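Local coordinates for protein vanadium-dependent bromoperoxidase (PDB 1QHB) that catalyses the vanadate-dependent halogenation of organic substrates, using hydrogen peroxide to oxidise bromide, at residues G288-T293 with T322-A327; W329-S334 with M469-G474. All coordinates share one frame; numbering follows the deposited sequence.

Contact 1. Residues G288-T293 with T322-A327; sequences GRDFMT and TIRDLA
Arg-324 and Asp-290 form a salt bridge between the first turn of helix 323-332 and the loop after strand 276-285. Both terminal nitrogens of the arginine grip one carboxylate oxygen. Arg-324 NH2 lies 2.8 Å from Asp-290 OD1, and Arg-324 NH1 lies 2.9 Å from the same atom. The bond from Arg-324 NH2 to Asp-290 OD2 is weak at 3.3 Å. OD1 lies close to the guanidinium plane. The carboxylate is tilted, its plane 42° from the guanidinium, and both nitrogens meet OD1 from above one carboxylate face, about 40° out of plane. Arg-324 CG stands anti to the backbone N (chi1 -169°), and the chain bends at chi3, which turns its end-on edge to the aspartate.

The backbone approaches without a hydrogen bond. Arg-289 O lies over one guanidinium face, 3.1 Å from Arg-324 NH1, but the angle is too poor. Gly-288 N stands obliquely to the guanidinium, nearest Arg-324 NE.

Thr-322 and Asp-325 form a weak capping box at the helix start.

Asp-290 OD1 also pairs with Arg-169, and Arg-324 NE with Asp-170. Two arginines and two aspartates meet here, an alternation of charge that probably keeps the buried Asp-290 and Arg-324 ionised.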
loop_
_atom_site.group_PDB
_atom_site.type_symbol
_atom_site.label_atom_id
_atom_site.label_comp_id
_atom_site.label_asym_id
_atom_site.label_seq_id
_atom_site.Cartn_x
_atom_site.Cartn_y
_atom_site.Cartn_z
ATOM N N GLY A 288 1.665 -37.851 58.062
ATOM C CA GLY A 288 2.749 -38.802 58.079
ATOM C C GLY A 288 2.828 -39.773 56.926
ATOM O O GLY A 288 3.714 -40.622 56.883
ATOM N N ARG A 289 1.914 -39.775 55.980
ATOM C CA ARG A 289 2.028 -40.720 54.868
ATOM C C ARG A 289 2.596 -39.973 53.655
ATOM O O ARG A 289 1.982 -39.021 53.157
ATOM C CB ARG A 289 0.673 -41.350 54.605
ATOM C CG ARG A 289 0.639 -42.336 53.444
ATOM C CD ARG A 289 -0.780 -42.864 53.214
ATOM N NE ARG A 289 -0.649 -43.907 52.186
ATOM C CZ ARG A 289 -1.568 -44.354 51.359
ATOM N NH1 ARG A 289 -2.794 -43.830 51.425
ATOM N NH2 ARG A 289 -1.224 -45.300 50.500
ATOM N N ASP A 290 3.796 -40.337 53.254
ATOM C CA ASP A 290 4.462 -39.758 52.089
ATOM C C ASP A 290 4.614 -40.868 51.056
ATOM O O ASP A 290 4.373 -42.038 51.381
ATOM C CB ASP A 290 5.791 -39.124 52.406
ATOM C CG ASP A 290 5.681 -37.986 53.398
ATOM O OD1 ASP A 290 5.048 -36.957 53.039
ATOM O OD2 ASP A 290 6.232 -38.095 54.526
ATOM N N PHE A 291 5.002 -40.547 49.841
ATOM C CA PHE A 291 4.951 -41.455 48.713
ATOM C C PHE A 291 6.235 -41.434 47.914
ATOM O O PHE A 291 7.019 -40.484 48.059
ATOM C CB PHE A 291 3.811 -41.082 47.733
ATOM C CG PHE A 291 2.448 -41.071 48.392
ATOM C CD1 PHE A 291 1.703 -42.229 48.437
ATOM C CD2 PHE A 291 1.919 -39.917 48.959
ATOM C CE1 PHE A 291 0.448 -42.264 49.021
ATOM C CE2 PHE A 291 0.682 -39.947 49.565
ATOM C CZ PHE A 291 -0.049 -41.122 49.610
ATOM N N MET A 292 6.381 -42.488 47.115
ATOM C CA MET A 292 7.545 -42.606 46.258
ATOM C C MET A 292 8.839 -42.621 47.056
ATOM O O MET A 292 9.840 -42.068 46.632
ATOM C CB MET A 292 7.521 -41.451 45.227
ATOM C CG MET A 292 6.488 -41.617 44.177
ATOM S SD MET A 292 6.130 -40.176 43.160
ATOM C CE MET A 292 7.689 -40.058 42.267
ATOM N N THR A 293 8.856 -43.327 48.179
ATOM C CA THR A 293 10.031 -43.430 49.022
ATOM C C THR A 293 10.712 -44.767 48.758
ATOM O O THR A 293 11.782 -45.022 49.313
ATOM C CB THR A 293 9.651 -43.371 50.513
ATOM O OG1 THR A 293 8.665 -44.388 50.807
ATOM C CG2 THR A 293 9.022 -42.018 50.821
ATOM N N THR A 322 -1.055 -27.581 58.825
ATOM C CA THR A 322 0.290 -28.081 58.655
ATOM C C THR A 322 0.808 -27.760 57.252
ATOM O O THR A 322 0.037 -27.442 56.348
ATOM C CB THR A 322 0.372 -29.604 58.840
ATOM O OG1 THR A 322 -0.594 -30.227 57.967
ATOM C CG2 THR A 322 -0.076 -30.047 60.243
ATOM N N ILE A 323 2.118 -27.894 57.089
ATOM C CA ILE A 323 2.739 -27.791 55.767
ATOM C C ILE A 323 2.048 -28.736 54.795
ATOM O O ILE A 323 1.728 -28.330 53.677
ATOM C CB ILE A 323 4.235 -28.099 55.911
ATOM C CG1 ILE A 323 4.866 -26.866 56.592
ATOM C CG2 ILE A 323 4.905 -28.391 54.579
ATOM C CD1 ILE A 323 6.330 -27.029 56.852
ATOM N N ARG A 324 1.647 -29.928 55.238
ATOM C CA ARG A 324 0.997 -30.911 54.377
ATOM C C ARG A 324 -0.313 -30.351 53.878
ATOM O O ARG A 324 -0.664 -30.558 52.689
ATOM C CB ARG A 324 0.796 -32.248 55.108
ATOM C CG ARG A 324 0.357 -33.397 54.191
ATOM C CD ARG A 324 0.246 -34.749 54.910
ATOM N NE ARG A 324 1.544 -35.204 55.484
ATOM C CZ ARG A 324 2.514 -35.758 54.771
ATOM N NH1 ARG A 324 2.372 -35.947 53.455
ATOM N NH2 ARG A 324 3.655 -36.138 55.339
ATOM N N ASP A 325 -1.102 -29.689 54.724
ATOM C CA ASP A 325 -2.369 -29.149 54.244
ATOM C C ASP A 325 -2.156 -28.128 53.119
ATOM O O ASP A 325 -3.078 -27.974 52.308
ATOM C CB ASP A 325 -3.154 -28.514 55.373
ATOM C CG ASP A 325 -3.570 -29.479 56.489
ATOM O OD1 ASP A 325 -3.628 -30.684 56.273
ATOM O OD2 ASP A 325 -3.858 -28.980 57.611
ATOM N N LEU A 326 -1.114 -27.305 53.139
ATOM C CA LEU A 326 -0.888 -26.348 52.063
ATOM C C LEU A 326 -0.537 -27.152 50.831
ATOM O O LEU A 326 -1.072 -26.882 49.761
ATOM C CB LEU A 326 0.189 -25.308 52.432
ATOM C CG LEU A 326 0.366 -24.177 51.430
ATOM C CD1 LEU A 326 -0.966 -23.467 51.160
ATOM C CD2 LEU A 326 1.459 -23.197 51.843
ATOM N N ALA A 327 0.254 -28.229 50.918
ATOM C CA ALA A 327 0.486 -29.121 49.773
ATOM C C ALA A 327 -0.820 -29.681 49.260
ATOM O O ALA A 327 -1.145 -29.680 48.037
ATOM C CB ALA A 327 1.409 -30.264 50.202
#

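Contact 2. Residues W329-S334 with M469-G474; sequences WVHFDS and MAFAEG
The rings of His-331 and Phe-471 stack face to face, with centroids 3.6 Å apart and planes at 11°. Phe-471 CD1 comes within 3.3 Å of His-331 ND1. The opposite face of the imidazole carries Phe-332 CZ, so the histidine is sandwiched between two phenylalanines. At its edge, near the ring plane, lies Glu-473 OE2. At the edge of the Phe-471 ring lies Gly-474 O.

His-331 NE2 donates to Glu-473 OE2 at 2.6 Å, with an N-H...O angle of 157°. The oxygen uses its syn lone pair, and the carboxylate is nearly coplanar with the imidazole. Glu-473 gets there with its chain bent at chi2 (-81°). The stack and this bond together fix the tilt and rotation of the imidazole. With an alanine here, Glu-473 is likely to lose this donor and a gap to open between the two phenylalanine rings.

Phe-471 to Gly-474 form a type I turn, closed by a bond from Gly-474 N to Phe-471 O of 3.0 Å. Glu-311 lies close to Glu-473, a like charge.

The contact joins the C-terminal part of helix 323-332 to the loop before helix 484-499. Asp-333 OD1 hydrogen-bonds NE2 of His-485, probably an active-site residue, and the Val-330 side chain lies near His-485 and Arg-545 of the vanadate site. Helix 530-548 packs on both segments, touching Val-330 through Val-541 and Phe-471 through Ala-548. A second subunit packs on Trp-329 and Phe-332.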
loop_
_atom_site.group_PDB
_atom_site.type_symbol
_atom_site.label_atom_id
_atom_site.label_comp_id
_atom_site.label_asym_id
_atom_site.label_seq_id
_atom_site.Cartn_x
_atom_site.Cartn_y
_atom_site.Cartn_z
ATOM N N TRP A 329 -3.796 -28.389 49.472
ATOM C CA TRP A 329 -4.521 -27.282 48.849
ATOM C C TRP A 329 -4.084 -27.095 47.380
ATOM O O TRP A 329 -4.949 -26.985 46.482
ATOM C CB TRP A 329 -4.227 -26.005 49.668
ATOM C CG TRP A 329 -5.291 -24.948 49.533
ATOM C CD1 TRP A 329 -6.288 -24.681 50.421
ATOM C CD2 TRP A 329 -5.483 -24.036 48.441
ATOM N NE1 TRP A 329 -7.094 -23.657 49.951
ATOM C CE2 TRP A 329 -6.614 -23.251 48.738
ATOM C CE3 TRP A 329 -4.820 -23.856 47.225
ATOM C CZ2 TRP A 329 -7.098 -22.252 47.901
ATOM C CZ3 TRP A 329 -5.282 -22.866 46.367
ATOM C CH2 TRP A 329 -6.409 -22.066 46.709
ATOM N N VAL A 330 -2.779 -27.132 47.114
ATOM C CA VAL A 330 -2.277 -26.902 45.758
ATOM C C VAL A 330 -2.196 -28.174 44.912
ATOM O O VAL A 330 -1.729 -28.159 43.765
ATOM C CB VAL A 330 -0.898 -26.168 45.760
ATOM C CG1 VAL A 330 -0.910 -24.840 46.503
ATOM C CG2 VAL A 330 0.151 -27.093 46.353
ATOM N N HIS A 331 -2.758 -29.312 45.390
ATOM C CA HIS A 331 -2.754 -30.503 44.601
ATOM C C HIS A 331 -3.890 -30.370 43.565
ATOM O O HIS A 331 -3.814 -30.899 42.463
ATOM C CB HIS A 331 -3.017 -31.760 45.450
ATOM C CG HIS A 331 -2.724 -33.048 44.715
ATOM N ND1 HIS A 331 -2.725 -34.291 45.320
ATOM C CD2 HIS A 331 -2.291 -33.279 43.448
ATOM C CE1 HIS A 331 -2.380 -35.226 44.439
ATOM N NE2 HIS A 331 -2.116 -34.637 43.300
ATOM N N PHE A 332 -5.036 -29.813 44.026
ATOM C CA PHE A 332 -6.218 -29.831 43.172
ATOM C C PHE A 332 -6.853 -28.496 42.893
ATOM O O PHE A 332 -7.947 -28.416 42.299
ATOM C CB PHE A 332 -7.272 -30.696 43.892
ATOM C CG PHE A 332 -6.860 -32.133 44.102
ATOM C CD1 PHE A 332 -6.549 -32.941 43.000
ATOM C CD2 PHE A 332 -6.758 -32.650 45.370
ATOM C CE1 PHE A 332 -6.182 -34.267 43.191
ATOM C CE2 PHE A 332 -6.347 -33.960 45.597
ATOM C CZ PHE A 332 -6.071 -34.774 44.496
ATOM N N ASP A 333 -6.237 -27.426 43.383
ATOM C CA ASP A 333 -6.908 -26.143 43.136
ATOM C C ASP A 333 -7.135 -25.884 41.655
ATOM O O ASP A 333 -6.316 -26.180 40.778
ATOM C CB ASP A 333 -6.016 -25.039 43.700
ATOM C CG ASP A 333 -4.647 -24.962 43.078
ATOM O OD1 ASP A 333 -3.987 -25.978 42.816
ATOM O OD2 ASP A 333 -4.161 -23.818 42.887
ATOM N N SER A 334 -8.261 -25.261 41.320
ATOM C CA SER A 334 -8.345 -24.778 39.918
ATOM C C SER A 334 -7.209 -23.732 39.819
ATOM O O SER A 334 -6.920 -23.069 40.871
ATOM C CB SER A 334 -9.651 -24.085 39.736
ATOM O OG SER A 334 -9.293 -22.712 39.584
ATOM N N MET A 469 7.483 -37.710 48.443
ATOM C CA MET A 469 6.512 -36.883 47.762
ATOM C C MET A 469 5.244 -36.732 48.566
ATOM O O MET A 469 4.805 -37.659 49.207
ATOM C CB MET A 469 6.205 -37.445 46.361
ATOM C CG MET A 469 7.472 -37.600 45.514
ATOM S SD MET A 469 8.295 -35.980 45.295
ATOM C CE MET A 469 7.151 -35.431 44.134
ATOM N N ALA A 470 4.546 -35.586 48.530
ATOM C CA ALA A 470 3.266 -35.505 49.222
ATOM C C ALA A 470 2.168 -36.136 48.366
ATOM O O ALA A 470 1.092 -36.465 48.898
ATOM C CB ALA A 470 2.811 -34.114 49.591
ATOM N N PHE A 471 2.426 -36.320 47.082
ATOM C CA PHE A 471 1.412 -36.797 46.136
ATOM C C PHE A 471 1.808 -38.167 45.626
ATOM O O PHE A 471 2.963 -38.395 45.318
ATOM C CB PHE A 471 1.275 -35.826 44.980
ATOM C CG PHE A 471 1.038 -34.369 45.224
ATOM C CD1 PHE A 471 0.409 -33.886 46.352
ATOM C CD2 PHE A 471 1.445 -33.441 44.256
ATOM C CE1 PHE A 471 0.171 -32.538 46.526
ATOM C CE2 PHE A 471 1.208 -32.077 44.414
ATOM C CZ PHE A 471 0.567 -31.625 45.558
ATOM N N ALA A 472 0.847 -39.074 45.462
ATOM C CA ALA A 472 1.169 -40.440 45.063
ATOM C C ALA A 472 1.804 -40.512 43.692
ATOM O O ALA A 472 2.646 -41.398 43.454
ATOM C CB ALA A 472 -0.081 -41.309 45.089
ATOM N N GLU A 473 1.342 -39.676 42.764
ATOM C CA GLU A 473 1.910 -39.668 41.419
ATOM C C GLU A 473 3.131 -38.769 41.315
ATOM O O GLU A 473 3.713 -38.695 40.226
ATOM C CB GLU A 473 0.862 -39.127 40.397
ATOM C CG GLU A 473 0.580 -37.634 40.454
ATOM C CD GLU A 473 -0.394 -37.202 41.546
ATOM O OE1 GLU A 473 -0.708 -37.974 42.491
ATOM O OE2 GLU A 473 -0.881 -36.048 41.490
ATOM N N GLY A 474 3.526 -38.077 42.395
ATOM C CA GLY A 474 4.639 -37.122 42.268
ATOM C C GLY A 474 4.178 -35.905 41.429
ATOM O O GLY A 474 3.047 -35.399 41.478
#

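In the fold
Contacts 1 and 2 lie side by side, their centres about 9 Å apart. They follow in series along the chain: contact 1 closes before contact 2 opens. Helix 323-332 serves both, its first turn in contact 1 and its later part in contact 2. The two loops it meets also join each other, with a probable hydrogen bond of 2.8 Å from Met-469 N to Phe-291 O. Helix 530-548 packs against both contacts. Contact 1 is away from the annotated sites. Contact 2 borders the vanadate pocket: Asp-333 hydrogen-bonds His-485, and Val-330 is near Arg-545, both of the vanadate-binding site. The shared helix thus links a charged cluster to the edge of the active site.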